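Local coordinates for protein Dot/Icm T4SS effector (Legionella pneumophila, PDB 6VVE) that is a kinase effector of the Dot/Icm type IV secretion system that binds ADP and is activated by the host metabolite inositol hexakisphosphate, at residues Thr88-Lys94 / Tyr142-Lys147. Sequence-based numbering, arbitrary orientation.
With IHP (inositol hexakisphosphate), chain B; ADP (adenosine-5'-diphosphate), chain C.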
ATOM      1  N   THR A  88      10.244  14.996 -12.646  1.00 28.73           N
ATOM      2  CA  THR A  88      11.629  15.276 -12.297  1.00 29.67           C
ATOM      3  C   THR A  88      12.317  13.947 -12.008  1.00 28.08           C
ATOM      4  O   THR A  88      11.697  12.881 -12.051  1.00 25.26           O
ATOM      5  CB  THR A  88      11.739  16.222 -11.094  1.00 28.91           C
ATOM      6  OG1 THR A  88      11.274  15.554  -9.916  1.00 27.15           O
ATOM      7  CG2 THR A  88      10.914  17.483 -11.324  1.00 24.04           C
ATOM      8  N   GLU A  89      13.611  14.007 -11.690  1.00 25.22           N
ATOM      9  CA  GLU A  89      14.338  12.785 -11.363  1.00 40.56           C
ATOM     10  C   GLU A  89      13.812  12.126 -10.092  1.00 29.00           C
ATOM     11  O   GLU A  89      14.089  10.945  -9.854  1.00 27.70           O
ATOM     12  CB  GLU A  89      15.833  13.082 -11.219  1.00 46.07           C
ATOM     13  CG  GLU A  89      16.220  13.774  -9.920  1.00 51.92           C
ATOM     14  CD  GLU A  89      17.689  14.166  -9.878  1.00 55.15           C
ATOM     15  OE1 GLU A  89      18.520  13.443 -10.472  1.00 56.10           O
ATOM     16  OE2 GLU A  89      18.009  15.207  -9.263  1.00 55.20           O
ATOM     17  N   ASP A  90      13.055  12.861  -9.275  1.00 27.52           N
ATOM     18  CA  ASP A  90      12.582  12.369  -7.992  1.00 20.65           C
ATOM     19  C   ASP A  90      11.069  12.234  -7.914  1.00 18.95           C
ATOM     20  O   ASP A  90      10.561  11.741  -6.896  1.00 17.68           O
ATOM     21  CB  ASP A  90      13.050  13.301  -6.860  1.00 33.42           C
ATOM     22  CG  ASP A  90      14.560  13.404  -6.774  1.00 34.67           C
ATOM     23  OD1 ASP A  90      15.222  12.349  -6.736  1.00 36.02           O
ATOM     24  OD2 ASP A  90      15.082  14.537  -6.757  1.00 36.10           O
ATOM     25  N   LYS A  91      10.334  12.649  -8.945  1.00 21.28           N
ATOM     26  CA  LYS A  91       8.882  12.711  -8.864  1.00 22.05           C
ATOM     27  C   LYS A  91       8.247  12.179 -10.135  1.00 18.96           C
ATOM     28  O   LYS A  91       8.615  12.597 -11.240  1.00 19.50           O
ATOM     29  CB  LYS A  91       8.420  14.156  -8.615  1.00 21.00           C
ATOM     30  CG  LYS A  91       6.923  14.312  -8.460  1.00 20.09           C
ATOM     31  CD  LYS A  91       6.554  15.724  -8.039  1.00 17.28           C
ATOM     32  CE  LYS A  91       6.841  16.728  -9.141  1.00 18.78           C
ATOM     33  NZ  LYS A  91       6.373  18.093  -8.780  1.00 19.08           N
ATOM     34  N   ALA A  92       7.288  11.269  -9.968  1.00 21.26           N
ATOM     35  CA  ALA A  92       6.496  10.726 -11.063  1.00 22.01           C
ATOM     36  C   ALA A  92       5.152  11.448 -11.145  1.00 20.81           C
ATOM     37  O   ALA A  92       4.694  12.064 -10.178  1.00 19.66           O
ATOM     38  CB  ALA A  92       6.273   9.223 -10.875  1.00 19.86           C
HETATM   39  N   MSE A  93       4.517  11.347 -12.307  1.00 19.40           N
HETATM   40  CA  MSE A  93       3.284  12.069 -12.602  1.00 19.56           C
HETATM   41  C   MSE A  93       2.351  11.206 -13.455  1.00 20.65           C
HETATM   42  O   MSE A  93       2.660  10.887 -14.604  1.00 24.12           O
HETATM   43  CB  MSE A  93       3.613  13.375 -13.325  1.00 19.48           C
HETATM   44  CG  MSE A  93       2.435  14.299 -13.603  1.00 20.49           C
HETATM   45 SE   MSE A  93       3.065  15.893 -14.446  1.00 26.09          SE
HETATM   46  CE  MSE A  93       1.608  17.106 -14.373  1.00 31.96           C
ATOM     47  N   LYS A  94       1.208  10.836 -12.886  1.00 20.81           N
ATOM     48  CA  LYS A  94       0.273   9.916 -13.523  1.00 25.65           C
ATOM     49  C   LYS A  94      -0.962  10.666 -14.005  1.00 26.44           C
ATOM     50  O   LYS A  94      -1.548  11.458 -13.259  1.00 22.92           O
ATOM     51  CB  LYS A  94      -0.132   8.800 -12.555  1.00 20.96           C
ATOM     52  CG  LYS A  94      -1.077   7.765 -13.142  1.00 22.39           C
ATOM     53  CD  LYS A  94      -1.128   6.518 -12.265  1.00 21.65           C
ATOM     54  CE  LYS A  94      -2.168   5.527 -12.770  1.00 21.78           C
ATOM     55  NZ  LYS A  94      -2.172   4.275 -11.949  1.00 21.30           N
ATOM     56  N   TYR A 142      -3.742  15.399 -12.214  1.00 23.65           N
ATOM     57  CA  TYR A 142      -2.651  14.438 -12.295  1.00 17.67           C
ATOM     58  C   TYR A 142      -2.171  14.115 -10.893  1.00 16.08           C
ATOM     59  O   TYR A 142      -2.383  14.886  -9.953  1.00 15.65           O
ATOM     60  CB  TYR A 142      -1.495  14.972 -13.149  1.00 23.04           C
ATOM     61  CG  TYR A 142      -1.112  16.396 -12.841  1.00 23.10           C
ATOM     62  CD1 TYR A 142      -0.260  16.696 -11.784  1.00 22.78           C
ATOM     63  CD2 TYR A 142      -1.592  17.444 -13.612  1.00 20.64           C
ATOM     64  CE1 TYR A 142       0.096  18.001 -11.502  1.00 23.82           C
ATOM     65  CE2 TYR A 142      -1.235  18.755 -13.338  1.00 21.13           C
ATOM     66  CZ  TYR A 142      -0.395  19.027 -12.284  1.00 25.28           C
ATOM     67  OH  TYR A 142      -0.035  20.330 -12.011  1.00 20.85           O
ATOM     68  N   PHE A 143      -1.505  12.966 -10.773  1.00 15.89           N
ATOM     69  CA  PHE A 143      -1.130  12.380  -9.489  1.00 15.40           C
ATOM     70  C   PHE A 143       0.382  12.468  -9.333  1.00 14.53           C
ATOM     71  O   PHE A 143       1.120  11.783 -10.049  1.00 16.01           O
ATOM     72  CB  PHE A 143      -1.616  10.932  -9.408  1.00 15.28           C
ATOM     73  CG  PHE A 143      -1.489  10.310  -8.047  1.00 17.03           C
ATOM     74  CD1 PHE A 143      -2.397  10.617  -7.043  1.00 19.96           C
ATOM     75  CD2 PHE A 143      -0.477   9.404  -7.775  1.00 15.30           C
ATOM     76  CE1 PHE A 143      -2.283  10.043  -5.788  1.00 19.15           C
ATOM     77  CE2 PHE A 143      -0.361   8.829  -6.526  1.00 14.63           C
ATOM     78  CZ  PHE A 143      -1.261   9.147  -5.531  1.00 17.56           C
ATOM     79  N   TYR A 144       0.837  13.300  -8.394  1.00 13.77           N
ATOM     80  CA  TYR A 144       2.256  13.391  -8.080  1.00 13.93           C
ATOM     81  C   TYR A 144       2.635  12.296  -7.088  1.00 17.11           C
ATOM     82  O   TYR A 144       1.860  11.961  -6.184  1.00 18.91           O
ATOM     83  CB  TYR A 144       2.607  14.751  -7.481  1.00 14.33           C
ATOM     84  CG  TYR A 144       2.874  15.868  -8.467  1.00 16.26           C
ATOM     85  CD1 TYR A 144       3.373  15.612  -9.739  1.00 16.65           C
ATOM     86  CD2 TYR A 144       2.643  17.190  -8.111  1.00 17.83           C
ATOM     87  CE1 TYR A 144       3.625  16.638 -10.633  1.00 18.06           C
ATOM     88  CE2 TYR A 144       2.893  18.229  -8.999  1.00 20.63           C
ATOM     89  CZ  TYR A 144       3.382  17.944 -10.258  1.00 19.40           C
ATOM     90  OH  TYR A 144       3.631  18.972 -11.137  1.00 19.97           O
HETATM   91  N   MSE A 145       3.841  11.756  -7.243  1.00 13.23           N
HETATM   92  CA  MSE A 145       4.364  10.755  -6.312  1.00 12.53           C
HETATM   93  C   MSE A 145       5.866  10.582  -6.481  1.00 13.35           C
HETATM   94  O   MSE A 145       6.407  10.905  -7.519  1.00 16.67           O
HETATM   95  CB  MSE A 145       3.663   9.409  -6.520  1.00 20.04           C
HETATM   96  CG  MSE A 145       3.893   8.821  -7.900  1.00 21.99           C
HETATM   97 SE   MSE A 145       2.908   7.165  -8.195  1.00 18.24          SE
HETATM   98  CE  MSE A 145       2.550   7.413 -10.109  1.00 18.77           C
ATOM     99  N   PRO A 146       6.533  10.074  -5.444  1.00 14.09           N
ATOM    100  CA  PRO A 146       7.974   9.815  -5.561  1.00 16.83           C
ATOM    101  C   PRO A 146       8.257   8.859  -6.709  1.00 19.98           C
ATOM    102  O   PRO A 146       7.581   7.836  -6.874  1.00 17.07           O
ATOM    103  CB  PRO A 146       8.347   9.195  -4.208  1.00 18.66           C
ATOM    104  CG  PRO A 146       7.259   9.662  -3.253  1.00 15.48           C
ATOM    105  CD  PRO A 146       6.007   9.772  -4.095  1.00 13.50           C
ATOM    106  N   LYS A 147       9.259   9.205  -7.514  1.00 18.60           N
ATOM    107  CA  LYS A 147       9.714   8.316  -8.574  1.00 21.83           C
ATOM    108  C   LYS A 147      10.691   7.300  -7.993  1.00 20.87           C
ATOM    109  O   LYS A 147      11.684   7.675  -7.355  1.00 24.37           O
ATOM    110  CB  LYS A 147      10.380   9.103  -9.701  1.00 27.69           C
ATOM    111  CG  LYS A 147      11.237   8.242 -10.620  1.00 31.95           C
ATOM    112  CD  LYS A 147      11.630   8.977 -11.889  1.00 37.41           C
ATOM    113  CE  LYS A 147      12.490   8.093 -12.799  1.00 42.59           C
ATOM    114  NZ  LYS A 147      13.832   7.798 -12.210  1.00 44.30           N
TER
HETATM  115  C1  IHP B 401       6.758  22.048  -9.541  1.00 24.64           C
HETATM  116  C2  IHP B 401       6.864  23.350 -10.353  1.00 28.61           C
HETATM  117  C3  IHP B 401       5.483  23.946 -10.635  1.00 26.08           C
HETATM  118  C4  IHP B 401       4.714  24.182  -9.328  1.00 28.12           C
HETATM  119  C5  IHP B 401       4.517  22.845  -8.587  1.00 22.97           C
HETATM  120  C6  IHP B 401       5.849  22.152  -8.308  1.00 22.55           C
HETATM  121  O11 IHP B 401       8.048  21.694  -9.080  1.00 23.18           O
HETATM  122  P1  IHP B 401       8.803  20.413  -9.758  1.00 24.16           P
HETATM  123  O21 IHP B 401       9.431  19.571  -8.675  1.00 21.42           O
HETATM  124  O31 IHP B 401       7.815  19.594 -10.555  1.00 21.95           O
HETATM  125  O41 IHP B 401       9.895  20.920 -10.697  1.00 24.01           O
HETATM  126  O12 IHP B 401       7.503  23.043 -11.568  1.00 37.79           O
HETATM  127  P2  IHP B 401       8.809  23.945 -12.028  1.00 43.36           P
HETATM  128  O22 IHP B 401       9.221  24.858 -10.903  1.00 46.93           O
HETATM  129  O32 IHP B 401       9.944  23.020 -12.363  1.00 47.26           O
HETATM  130  O42 IHP B 401       8.432  24.765 -13.234  1.00 46.54           O
HETATM  131  O13 IHP B 401       4.765  23.028 -11.408  1.00 25.84           O
HETATM  132  P3  IHP B 401       3.902  23.534 -12.709  1.00 24.91           P
HETATM  133  O23 IHP B 401       4.275  24.966 -13.052  1.00 24.95           O
HETATM  134  O33 IHP B 401       4.223  22.620 -13.885  1.00 23.35           O
HETATM  135  O43 IHP B 401       2.419  23.453 -12.415  1.00 26.03           O
HETATM  136  O14 IHP B 401       3.471  24.746  -9.607  1.00 37.42           O
HETATM  137  P4  IHP B 401       3.039  26.085  -8.748  1.00 44.96           P
HETATM  138  O24 IHP B 401       4.010  27.205  -9.012  1.00 48.19           O
HETATM  139  O34 IHP B 401       3.082  25.751  -7.266  1.00 49.68           O
HETATM  140  O44 IHP B 401       1.648  26.517  -9.143  1.00 48.14           O
HETATM  141  O15 IHP B 401       3.878  23.084  -7.371  1.00 23.75           O
HETATM  142  P5  IHP B 401       2.343  22.550  -7.163  1.00 24.01           P
HETATM  143  O25 IHP B 401       1.595  23.515  -6.265  1.00 21.69           O
HETATM  144  O35 IHP B 401       1.634  22.458  -8.488  1.00 21.55           O
HETATM  145  O45 IHP B 401       2.389  21.180  -6.522  1.00 22.94           O
HETATM  146  O16 IHP B 401       5.590  20.838  -7.857  1.00 24.86           O
HETATM  147  P6  IHP B 401       5.912  20.446  -6.289  1.00 24.64           P
HETATM  148  O26 IHP B 401       6.728  19.173  -6.238  1.00 23.73           O
HETATM  149  O36 IHP B 401       6.678  21.564  -5.626  1.00 21.17           O
HETATM  150  O46 IHP B 401       4.593  20.245  -5.570  1.00 23.47           O
HETATM  151  PB  ADP C 402      -0.964  -0.311 -13.544  1.00 42.09           P
HETATM  152  O1B ADP C 402      -0.866  -1.623 -12.792  1.00 46.20           O
HETATM  153  O2B ADP C 402      -0.248  -0.322 -14.869  1.00 44.22           O
HETATM  154  O3B ADP C 402      -2.359   0.289 -13.589  1.00 40.27           O
HETATM  155  PA  ADP C 402       0.304   2.194 -13.103  1.00 30.41           P
HETATM  156  O1A ADP C 402       0.315   3.042 -11.858  1.00 22.11           O
HETATM  157  O2A ADP C 402      -0.554   2.598 -14.271  1.00 25.59           O
HETATM  158  O3A ADP C 402      -0.119   0.716 -12.624  1.00 32.42           O
HETATM  159  O5' ADP C 402       1.823   2.082 -13.596  1.00 27.55           O
HETATM  160  C5' ADP C 402       2.158   1.670 -14.911  1.00 30.51           C
HETATM  161  C4' ADP C 402       3.656   1.639 -15.060  1.00 31.90           C
HETATM  162  O4' ADP C 402       4.242   2.938 -14.844  1.00 30.81           O
HETATM  163  C3' ADP C 402       4.350   0.675 -14.067  1.00 34.21           C
HETATM  164  O3' ADP C 402       4.466  -0.637 -14.548  1.00 33.35           O
HETATM  165  C2' ADP C 402       5.726   1.343 -13.858  1.00 35.20           C
HETATM  166  O2' ADP C 402       6.669   0.819 -14.774  1.00 36.91           O
HETATM  167  C1' ADP C 402       5.481   2.839 -14.130  1.00 30.07           C
HETATM  168  N9  ADP C 402       5.401   3.525 -12.825  1.00 24.95           N
HETATM  169  C8  ADP C 402       4.269   3.713 -12.113  1.00 21.96           C
HETATM  170  N7  ADP C 402       4.535   4.364 -10.951  1.00 18.47           N
HETATM  171  C5  ADP C 402       5.858   4.597 -10.921  1.00 19.93           C
HETATM  172  C6  ADP C 402       6.795   5.243  -9.983  1.00 19.64           C
HETATM  173  N6  ADP C 402       6.338   5.781  -8.837  1.00 18.41           N
HETATM  174  N1  ADP C 402       8.110   5.284 -10.316  1.00 24.51           N
HETATM  175  C2  ADP C 402       8.571   4.747 -11.470  1.00 25.98           C
HETATM  176  N3  ADP C 402       7.764   4.146 -12.364  1.00 25.77           N
HETATM  177  C4  ADP C 402       6.427   4.044 -12.154  1.00 23.02           C
HETATM  178  O   HOH W   1      15.588   8.977 -10.641  1.00 41.06           O
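K94 and F143 exchange two backbone hydrogen bonds, as do A92 and M145, making strands 91-94 and 142-146 antiparallel neighbours in the five-stranded sheet of a kinase N-lobe. The segment axes run 152° apart and approach to 4.4 Å, and the two faces of this sheet meet different ligands.

On the inositol hexakisphosphate face, packing is tight. K91 runs CE and NZ over one face of the Y144 ring; CG stands anti to the backbone N (chi1 -178°) and a bend at chi3 places NZ 3.5 Å from the ring centroid, a cation-pi contact. The same NZ donates to O31 (2.7 Å) and O26 (2.8 Å) of inositol hexakisphosphate, so aromatic face and phosphates together fix the ammonium. CE1 of Y142 sits over the opposite face of Y144, toward its rim, while SE of selenomethionine M93 stands 4.6 Å from the Y142 centroid, above the face, a Met-aromatic contact.

On the ADP face, A92 CB meets M145 CG at 3.8 Å, and K94 extends to give NZ a 2.8 Å hydrogen bond to O1A of ADP; the same NZ also makes a salt bridge with D207. P146 O accepts a hydrogen bond from adenine N6, and I148 N is also hydrogen-bonded to ADP, consistent with a kinase hinge.

The loose side is at exposed E89, where a water links its O to K147 NZ, also hydrogen-bonded to N149 OD1. Even here K147 N donates to D90 O at 2.9 Å, nearly straight (172°), from well above the carbonyl plane.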